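Side-chain contacts in binary enterotoxin of Clostridium perfringens component a (Clostridium perfringens, PDB 5WTZ), which probably transfers ADP-ribose from NAD+ to actin, as the enzymatic component of an iota-like binary enterotoxin: residues Thr20-Lys25 and Val143-Pro148; Gln107-Ser112 and Asn124-Lys129; Ser224-Glu229 and Arg289-Asp294. One frame throughout, in Å; residues are numbered along the deposited sequence.

Contact 1 (Thr20-Lys25 and Val143-Pro148)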
loop_
_atom_site.group_PDB
_atom_site.type_symbol
_atom_site.label_atom_id
_atom_site.label_comp_id
_atom_site.label_asym_id
_atom_site.label_seq_id
_atom_site.Cartn_x
_atom_site.Cartn_y
_atom_site.Cartn_z
ATOM N N THR A 20 -12.342 10.974 26.586
ATOM C CA THR A 20 -11.190 11.749 27.041
ATOM C C THR A 20 -10.709 11.237 28.390
ATOM O O THR A 20 -9.510 11.255 28.667
ATOM C CB THR A 20 -11.494 13.278 27.150
ATOM O OG1 THR A 20 -12.654 13.489 27.964
ATOM C CG2 THR A 20 -11.680 13.918 25.772
ATOM N N LEU A 21 -11.639 10.781 29.223
ATOM C CA LEU A 21 -11.265 10.232 30.516
ATOM C C LEU A 21 -10.432 8.987 30.264
ATOM O O LEU A 21 -9.261 8.918 30.656
ATOM C CB LEU A 21 -12.491 9.900 31.362
ATOM C CG LEU A 21 -12.125 9.707 32.831
ATOM C CD1 LEU A 21 -11.323 10.903 33.343
ATOM C CD2 LEU A 21 -13.362 9.456 33.676
ATOM N N TRP A 22 -11.054 8.022 29.590
ATOM C CA TRP A 22 -10.372 6.829 29.090
ATOM C C TRP A 22 -9.031 7.193 28.462
ATOM O O TRP A 22 -8.004 6.606 28.798
ATOM C CB TRP A 22 -11.255 6.101 28.078
ATOM C CG TRP A 22 -10.582 4.939 27.413
ATOM C CD1 TRP A 22 -10.331 3.710 27.957
ATOM C CD2 TRP A 22 -10.085 4.891 26.073
ATOM N NE1 TRP A 22 -9.702 2.902 27.038
ATOM C CE2 TRP A 22 -9.543 3.604 25.871
ATOM C CE3 TRP A 22 -10.049 5.808 25.020
ATOM C CZ2 TRP A 22 -8.967 3.218 24.667
ATOM C CZ3 TRP A 22 -9.477 5.418 23.823
ATOM C CH2 TRP A 22 -8.945 4.134 23.658
ATOM N N ALA A 23 -9.046 8.193 27.580
ATOM C CA ALA A 23 -7.838 8.643 26.908
ATOM C C ALA A 23 -6.828 9.204 27.888
ATOM O O ALA A 23 -5.624 9.118 27.670
ATOM C CB ALA A 23 -8.168 9.689 25.874
ATOM N N LYS A 24 -7.316 9.793 28.967
ATOM C CA LYS A 24 -6.436 10.600 29.785
ATOM C C LYS A 24 -5.480 9.798 30.608
ATOM O O LYS A 24 -4.275 10.064 30.628
ATOM C CB LYS A 24 -7.241 11.524 30.681
ATOM C CG LYS A 24 -6.633 12.851 30.498
ATOM C CD LYS A 24 -6.840 13.113 29.037
ATOM C CE LYS A 24 -6.037 14.261 28.596
ATOM N NZ LYS A 24 -4.575 13.937 28.564
ATOM N N LYS A 25 -6.033 8.809 31.281
ATOM C CA LYS A 25 -5.246 7.903 32.077
ATOM C C LYS A 25 -4.256 7.170 31.227
ATOM O O LYS A 25 -3.071 7.101 31.553
ATOM C CB LYS A 25 -6.150 6.908 32.746
ATOM C CG LYS A 25 -7.367 7.575 33.207
ATOM C CD LYS A 25 -8.472 6.610 33.172
ATOM C CE LYS A 25 -9.736 7.361 33.336
ATOM N NZ LYS A 25 -10.831 6.450 33.609
ATOM N N VAL A 143 -6.259 9.553 14.438
ATOM C CA VAL A 143 -7.705 9.612 14.280
ATOM C C VAL A 143 -8.383 10.143 15.533
ATOM O O VAL A 143 -7.718 10.418 16.531
ATOM C CB VAL A 143 -8.279 8.223 13.961
ATOM C CG1 VAL A 143 -7.786 7.756 12.611
ATOM C CG2 VAL A 143 -7.883 7.235 15.042
ATOM N N THR A 144 -9.707 10.265 15.485
ATOM C CA THR A 144 -10.470 10.741 16.636
ATOM C C THR A 144 -11.397 9.648 17.181
ATOM O O THR A 144 -11.713 8.679 16.485
ATOM C CB THR A 144 -11.282 12.000 16.280
ATOM O OG1 THR A 144 -12.291 11.675 15.320
ATOM C CG2 THR A 144 -10.374 13.045 15.686
ATOM N N MET A 145 -11.827 9.807 18.432
ATOM C CA MET A 145 -12.555 8.756 19.147
ATOM C C MET A 145 -14.060 8.772 18.934
ATOM O O MET A 145 -14.747 7.809 19.273
ATOM C CB MET A 145 -12.285 8.861 20.646
ATOM C CG MET A 145 -10.828 8.737 20.996
ATOM S SD MET A 145 -10.490 8.974 22.744
ATOM C CE MET A 145 -8.736 9.354 22.598
ATOM N N THR A 146 -14.576 9.871 18.402
ATOM C CA THR A 146 -16.018 10.049 18.305
ATOM C C THR A 146 -16.412 10.625 16.957
ATOM O O THR A 146 -15.592 11.231 16.271
ATOM C CB THR A 146 -16.557 10.981 19.424
ATOM O OG1 THR A 146 -15.787 12.187 19.468
ATOM C CG2 THR A 146 -16.495 10.295 20.780
ATOM N N GLU A 147 -17.668 10.413 16.580
ATOM C CA GLU A 147 -18.208 10.968 15.351
ATOM C C GLU A 147 -18.030 12.470 15.350
ATOM O O GLU A 147 -18.399 13.131 16.313
ATOM C CB GLU A 147 -19.684 10.609 15.197
ATOM C CG GLU A 147 -20.302 11.109 13.906
ATOM C CD GLU A 147 -21.799 10.897 13.868
ATOM O OE1 GLU A 147 -22.231 9.727 13.945
ATOM O OE2 GLU A 147 -22.545 11.901 13.773
ATOM N N PRO A 148 -17.450 13.017 14.275
ATOM C CA PRO A 148 -17.210 14.463 14.262
ATOM C C PRO A 148 -18.497 15.253 14.452
ATOM O O PRO A 148 -19.578 14.769 14.096
ATOM C CB PRO A 148 -16.616 14.706 12.882
ATOM C CG PRO A 148 -15.975 13.392 12.521
ATOM C CD PRO A 148 -16.887 12.348 13.090
#
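A single methionine reaches from the loop after strand 141-144 to helix 16-31, and its methyl end makes a contact tighter than carbons usually do: Met-145 CE lies 3.3 Å from Ala-23 CB. The sulfur just behind that methyl meets Trp-22 of the same helix. Met-145 SD stands 3.9 Å from Trp-22 CZ3 and equally far from Trp-22 CE3, and 89° off the normal of the six-membered ring. It therefore lies in the ring plane and touches the benzo edge, a Met-aromatic contact of the edge type. In Trp-22, CG anti to the backbone N (chi1 174°) sends the indole toward the loop, and its turn about CB-CG (chi2 75°) brings the CE3-CZ3 edge to the sulfur. Met-145 is extended beyond CG, long enough to bridge from its loop while the backbones stay well apart. No hydrogen bond joins the two segments; the contact is wholly apolar and its three residues are buried. Leu-178 and Val-180 also touch Met-145, and the ring of Phe-12 meets Trp-22. The arrangement is plain packing of an N-terminal helix on the loop leaving strand 141-144, beside the three-stranded sheet 141-144, 179-182 and 168-171, whose Ser-170 touches all three residues, in the first ADP-ribosyltransferase-type region, away from the NAD site.

Contact 2 (Gln107-Ser112 and Asn124-Lys129)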
loop_
_atom_site.group_PDB
_atom_site.type_symbol
_atom_site.label_atom_id
_atom_site.label_comp_id
_atom_site.label_asym_id
_atom_site.label_seq_id
_atom_site.Cartn_x
_atom_site.Cartn_y
_atom_site.Cartn_z
ATOM N N GLN A 107 -14.563 10.801 -8.936
ATOM C CA GLN A 107 -15.881 11.382 -9.162
ATOM C C GLN A 107 -16.366 12.159 -7.945
ATOM O O GLN A 107 -16.151 11.747 -6.802
ATOM C CB GLN A 107 -16.900 10.294 -9.515
ATOM C CG GLN A 107 -18.298 10.839 -9.811
ATOM C CD GLN A 107 -19.218 9.799 -10.424
ATOM O OE1 GLN A 107 -18.953 8.603 -10.335
ATOM N NE2 GLN A 107 -20.294 10.251 -11.060
ATOM N N ASN A 108 -17.040 13.276 -8.195
ATOM C CA ASN A 108 -17.590 14.087 -7.125
ATOM C C ASN A 108 -18.791 13.410 -6.472
ATOM O O ASN A 108 -19.724 12.998 -7.161
ATOM C CB ASN A 108 -17.988 15.461 -7.663
ATOM C CG ASN A 108 -17.918 16.545 -6.605
ATOM O OD1 ASN A 108 -18.471 16.405 -5.512
ATOM N ND2 ASN A 108 -17.221 17.631 -6.921
ATOM N N LEU A 109 -18.775 13.298 -5.146
ATOM C CA LEU A 109 -19.885 12.668 -4.426
ATOM C C LEU A 109 -21.010 13.649 -4.122
ATOM O O LEU A 109 -22.149 13.247 -3.862
ATOM C CB LEU A 109 -19.384 12.033 -3.130
ATOM C CG LEU A 109 -18.693 10.689 -3.314
ATOM C CD1 LEU A 109 -17.930 10.298 -2.057
ATOM C CD2 LEU A 109 -19.741 9.638 -3.684
ATOM N N GLU A 110 -20.694 14.937 -4.157
ATOM C CA GLU A 110 -21.690 15.965 -3.914
ATOM C C GLU A 110 -22.615 16.061 -5.117
ATOM O O GLU A 110 -22.153 16.162 -6.252
ATOM C CB GLU A 110 -21.020 17.316 -3.638
ATOM C CG GLU A 110 -21.299 17.858 -2.248
ATOM C CD GLU A 110 -20.320 18.937 -1.816
ATOM O OE1 GLU A 110 -20.025 19.838 -2.630
ATOM O OE2 GLU A 110 -19.853 18.885 -0.658
ATOM N N SER A 111 -23.918 15.998 -4.878
ATOM C CA SER A 111 -24.877 16.258 -5.938
ATOM C C SER A 111 -24.652 17.664 -6.476
ATOM O O SER A 111 -24.270 18.567 -5.726
ATOM C CB SER A 111 -26.309 16.109 -5.430
ATOM O OG SER A 111 -27.218 16.783 -6.276
ATOM N N SER A 112 -24.877 17.855 -7.771
ATOM C CA SER A 112 -24.723 19.179 -8.362
ATOM C C SER A 112 -25.917 20.078 -8.042
ATOM O O SER A 112 -25.820 21.301 -8.148
ATOM C CB SER A 112 -24.524 19.076 -9.876
ATOM O OG SER A 112 -25.628 18.448 -10.498
ATOM N N ASN A 124 -23.062 5.097 -6.037
ATOM C CA ASN A 124 -23.123 3.728 -6.546
ATOM C C ASN A 124 -21.806 3.338 -7.192
ATOM O O ASN A 124 -21.355 2.211 -7.054
ATOM C CB ASN A 124 -24.266 3.550 -7.541
ATOM C CG ASN A 124 -25.574 3.222 -6.859
ATOM O OD1 ASN A 124 -25.591 2.635 -5.776
ATOM N ND2 ASN A 124 -26.677 3.625 -7.472
ATOM N N ASN A 125 -21.187 4.276 -7.896
ATOM C CA ASN A 125 -19.874 4.022 -8.462
ATOM C C ASN A 125 -18.841 3.853 -7.355
ATOM O O ASN A 125 -17.924 3.036 -7.460
ATOM C CB ASN A 125 -19.467 5.148 -9.419
ATOM C CG ASN A 125 -20.278 5.138 -10.708
ATOM O OD1 ASN A 125 -20.797 4.103 -11.121
ATOM N ND2 ASN A 125 -20.369 6.285 -11.356
ATOM N N PHE A 126 -19.010 4.622 -6.288
ATOM C CA PHE A 126 -18.111 4.575 -5.141
ATOM C C PHE A 126 -18.208 3.210 -4.472
ATOM O O PHE A 126 -17.191 2.630 -4.103
ATOM C CB PHE A 126 -18.444 5.702 -4.156
ATOM C CG PHE A 126 -17.480 5.832 -2.996
ATOM C CD1 PHE A 126 -16.145 6.153 -3.200
ATOM C CD2 PHE A 126 -17.938 5.692 -1.689
ATOM C CE1 PHE A 126 -15.265 6.297 -2.114
ATOM C CE2 PHE A 126 -17.070 5.817 -0.603
ATOM C CZ PHE A 126 -15.736 6.146 -0.813
ATOM N N ALA A 127 -19.424 2.688 -4.353
ATOM C CA ALA A 127 -19.636 1.344 -3.810
ATOM C C ALA A 127 -18.817 0.288 -4.556
ATOM O O ALA A 127 -18.209 -0.586 -3.941
ATOM C CB ALA A 127 -21.116 0.984 -3.841
ATOM N N LYS A 128 -18.789 0.375 -5.884
ATOM C CA LYS A 128 -18.045 -0.590 -6.662
ATOM C C LYS A 128 -16.543 -0.381 -6.459
ATOM O O LYS A 128 -15.791 -1.349 -6.254
ATOM C CB LYS A 128 -18.418 -0.486 -8.144
ATOM C CG LYS A 128 -19.844 -0.924 -8.447
ATOM C CD LYS A 128 -20.180 -0.792 -9.931
ATOM C CE LYS A 128 -21.619 -1.223 -10.226
ATOM N NZ LYS A 128 -21.861 -2.669 -9.932
ATOM N N LYS A 129 -16.116 0.880 -6.488
ATOM C CA LYS A 129 -14.700 1.218 -6.406
ATOM C C LYS A 129 -14.058 0.759 -5.087
ATOM O O LYS A 129 -12.929 0.267 -5.098
ATOM C CB LYS A 129 -14.498 2.724 -6.591
ATOM C CG LYS A 129 -13.040 3.170 -6.502
ATOM C CD LYS A 129 -12.162 2.456 -7.536
ATOM C CE LYS A 129 -10.673 2.836 -7.386
ATOM N NZ LYS A 129 -10.073 2.465 -6.068
#
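Asn-125 ND2 on helix 120-130 donates to Gln-107 OE1 of the preceding loop over 2.9 Å, nearly straight at 175°, the one hydrogen bond between the segments. The donor arrives in the carbonyl plane on a lone pair of OE1, and the acceptor in turn lies close to the amide plane of Asn-125, although the two amide planes are turned 31° from each other. Gln-107 reaches across with its chain extended, CG anti to its backbone N (chi1 -178°), and the two side chains cross at about a right angle. Within the loop an Asx turn forms, Asn-108 OD1 accepting from Glu-110 N at 3.0 Å.

The apolar half is looser. Leu-109 CD2 comes to 4.2 Å from Phe-126 CB and stands obliquely to the ring. Phe-105 meets the Phe-126 ring edge-to-face, and both Leu-109 and Phe-126 touch strands 156-162 and 201-211, sharing Ile-156 of the former.

With a neutral amide pair at the partly exposed margin and leucine and phenylalanine buried, loop and helix are joined by an uncharged, directional bond and apolar packing, with no ionic pairing between the segments.

Contact 3 (Ser224-Glu229 and Arg289-Asp294)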
loop_
_atom_site.group_PDB
_atom_site.type_symbol
_atom_site.label_atom_id
_atom_site.label_comp_id
_atom_site.label_asym_id
_atom_site.label_seq_id
_atom_site.Cartn_x
_atom_site.Cartn_y
_atom_site.Cartn_z
ATOM N N SER A 224 13.190 -13.000 2.878
ATOM C CA SER A 224 14.001 -14.161 2.544
ATOM C C SER A 224 13.458 -15.430 3.214
ATOM O O SER A 224 13.352 -16.479 2.582
ATOM C CB SER A 224 15.455 -13.904 2.948
ATOM O OG SER A 224 16.243 -15.072 2.813
ATOM N N GLN A 225 13.098 -15.319 4.490
ATOM C CA GLN A 225 12.530 -16.438 5.239
ATOM C C GLN A 225 11.210 -16.941 4.662
ATOM O O GLN A 225 10.994 -18.147 4.560
ATOM C CB GLN A 225 12.338 -16.044 6.701
ATOM C CG GLN A 225 13.628 -16.090 7.508
ATOM C CD GLN A 225 13.470 -15.554 8.919
ATOM O OE1 GLN A 225 12.729 -14.593 9.155
ATOM N NE2 GLN A 225 14.172 -16.167 9.865
ATOM N N TRP A 226 10.328 -16.016 4.305
ATOM C CA TRP A 226 9.060 -16.365 3.671
ATOM C C TRP A 226 9.295 -17.067 2.336
ATOM O O TRP A 226 8.711 -18.123 2.064
ATOM C CB TRP A 226 8.201 -15.112 3.483
ATOM C CG TRP A 226 6.824 -15.407 2.957
ATOM C CD1 TRP A 226 5.703 -15.673 3.693
ATOM C CD2 TRP A 226 6.427 -15.463 1.585
ATOM N NE1 TRP A 226 4.633 -15.896 2.859
ATOM C CE2 TRP A 226 5.055 -15.769 1.554
ATOM C CE3 TRP A 226 7.103 -15.280 0.369
ATOM C CZ2 TRP A 226 4.344 -15.906 0.370
ATOM C CZ3 TRP A 226 6.397 -15.409 -0.806
ATOM C CH2 TRP A 226 5.030 -15.720 -0.799
ATOM N N GLY A 227 10.168 -16.497 1.510
ATOM C CA GLY A 227 10.508 -17.104 0.235
ATOM C C GLY A 227 11.046 -18.519 0.372
ATOM O O GLY A 227 10.601 -19.438 -0.321
ATOM N N GLU A 228 11.998 -18.696 1.286
ATOM C CA GLU A 228 12.569 -20.004 1.559
ATOM C C GLU A 228 11.531 -21.006 2.062
ATOM O O GLU A 228 11.477 -22.136 1.588
ATOM C CB GLU A 228 13.705 -19.874 2.580
ATOM C CG GLU A 228 14.307 -21.197 3.013
ATOM C CD GLU A 228 15.133 -21.854 1.921
ATOM O OE1 GLU A 228 15.499 -21.159 0.944
ATOM O OE2 GLU A 228 15.414 -23.068 2.041
ATOM N N GLU A 229 10.724 -20.608 3.039
ATOM C CA GLU A 229 9.787 -21.532 3.658
ATOM C C GLU A 229 8.757 -22.015 2.652
ATOM O O GLU A 229 8.363 -23.177 2.647
ATOM C CB GLU A 229 9.068 -20.876 4.846
ATOM C CG GLU A 229 9.935 -20.589 6.054
ATOM C CD GLU A 229 9.129 -20.053 7.225
ATOM O OE1 GLU A 229 8.061 -20.631 7.520
ATOM O OE2 GLU A 229 9.557 -19.053 7.842
ATOM N N ARG A 289 3.076 -24.157 -7.581
ATOM C CA ARG A 289 2.755 -23.880 -6.191
ATOM C C ARG A 289 2.181 -22.481 -6.042
ATOM O O ARG A 289 2.925 -21.500 -6.018
ATOM C CB ARG A 289 3.986 -24.053 -5.302
ATOM C CG ARG A 289 3.716 -23.773 -3.829
ATOM C CD ARG A 289 4.969 -23.962 -2.999
ATOM N NE ARG A 289 5.142 -25.339 -2.537
ATOM C CZ ARG A 289 4.974 -25.737 -1.278
ATOM N NH1 ARG A 289 4.638 -24.861 -0.340
ATOM N NH2 ARG A 289 5.151 -27.010 -0.954
ATOM N N LYS A 290 0.851 -22.401 -5.972
ATOM C CA LYS A 290 0.131 -21.135 -5.861
ATOM C C LYS A 290 0.557 -20.359 -4.637
ATOM O O LYS A 290 0.857 -20.944 -3.595
ATOM C CB LYS A 290 -1.378 -21.370 -5.799
ATOM C CG LYS A 290 -1.976 -21.817 -7.121
ATOM C CD LYS A 290 -3.425 -22.153 -6.919
ATOM C CE LYS A 290 -4.144 -22.452 -8.231
ATOM N NZ LYS A 290 -4.324 -21.218 -9.047
ATOM N N ILE A 291 0.596 -19.036 -4.776
ATOM C CA ILE A 291 0.857 -18.148 -3.638
ATOM C C ILE A 291 -0.025 -18.562 -2.444
ATOM O O ILE A 291 -1.247 -18.585 -2.550
ATOM C CB ILE A 291 0.602 -16.677 -4.035
ATOM C CG1 ILE A 291 1.591 -16.242 -5.119
ATOM C CG2 ILE A 291 0.710 -15.745 -2.829
ATOM C CD1 ILE A 291 3.004 -15.990 -4.623
ATOM N N PRO A 292 0.604 -18.939 -1.316
ATOM C CA PRO A 292 -0.063 -19.579 -0.168
ATOM C C PRO A 292 -0.851 -18.635 0.758
ATOM O O PRO A 292 -1.625 -19.134 1.577
ATOM C CB PRO A 292 1.104 -20.197 0.600
ATOM C CG PRO A 292 2.222 -19.259 0.344
ATOM C CD PRO A 292 2.057 -18.835 -1.105
ATOM N N GLU A 293 -0.626 -17.324 0.651
ATOM C CA GLU A 293 -1.334 -16.307 1.433
ATOM C C GLU A 293 -1.186 -14.970 0.729
ATOM O O GLU A 293 -0.184 -14.748 0.025
ATOM C CB GLU A 293 -0.773 -16.205 2.848
ATOM C CG GLU A 293 0.685 -15.735 2.882
ATOM C CD GLU A 293 1.292 -15.840 4.267
ATOM O OE1 GLU A 293 0.641 -15.394 5.232
ATOM O OE2 GLU A 293 2.405 -16.393 4.389
ATOM N N ASP A 294 -2.161 -14.082 0.925
ATOM C CA ASP A 294 -2.137 -12.755 0.318
ATOM C C ASP A 294 -0.828 -12.086 0.695
ATOM O O ASP A 294 -0.416 -12.118 1.864
ATOM C CB ASP A 294 -3.319 -11.888 0.770
ATOM C CG ASP A 294 -4.648 -12.289 0.115
ATOM O OD1 ASP A 294 -4.821 -13.468 -0.278
ATOM O OD2 ASP A 294 -5.535 -11.415 0.021
#
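Trp-226 and Glu-293 meet through the indole N-H, and the tryptophan can be traced outward from helix 220-237. From CB, which points toward the loop 289-294, the ring leaves with CG anti to the backbone N (chi1 -174°), carrying the indole away from the helix. Trp-226 CD1 is the first ring atom to approach the loop, 3.4 Å from Glu-293 OE2. Next to it Trp-226 NE1 donates to Glu-293 OE2 over 2.7 Å with an N-H...O angle of 154°. The oxygen lies in the ring plane at the indole edge, yet the N-H reaches it from above the carboxylate plane, 36° out of it. The loop leads into strand 295-301, an outer strand of the five-stranded mixed sheet in the second ADP-ribosyltransferase-type region, so the indole ties a helix to the entry of that sheet; Phe-216 packs against the indole from outside the two segments, and a bound NAD is about 13 Å from the Trp-226 side chain. Further round the ring, Trp-226 CZ2 meets the Pro-292 ring, with Pro-292 CG at 4.0 Å and approaching obliquely. At the tip, Trp-226 CH2 faces Ile-291 CD1 at 4.3 Å, near the ring plane.

From the N terminus, helix 16-31 supplies the first half of contact 1, which closes only when the chain has passed strand 141-144. Within that long loop contact 2 opens and closes, joining residues 107-112 to helix 120-130 just ahead of the second half of contact 1. Their centres are 30 Å apart, and they hold different parts of the first ADP-ribosyltransferase-type region: a helix on the loop leaving the three-stranded sheet, and a loop and helix beside the five-stranded one. Contact 3 follows in series in the second such region, closing a mostly helical excursion from helix 220-237 to the loop before strand 295-301. Contacts 2 and 3 lie on opposite sides of the chain's centre.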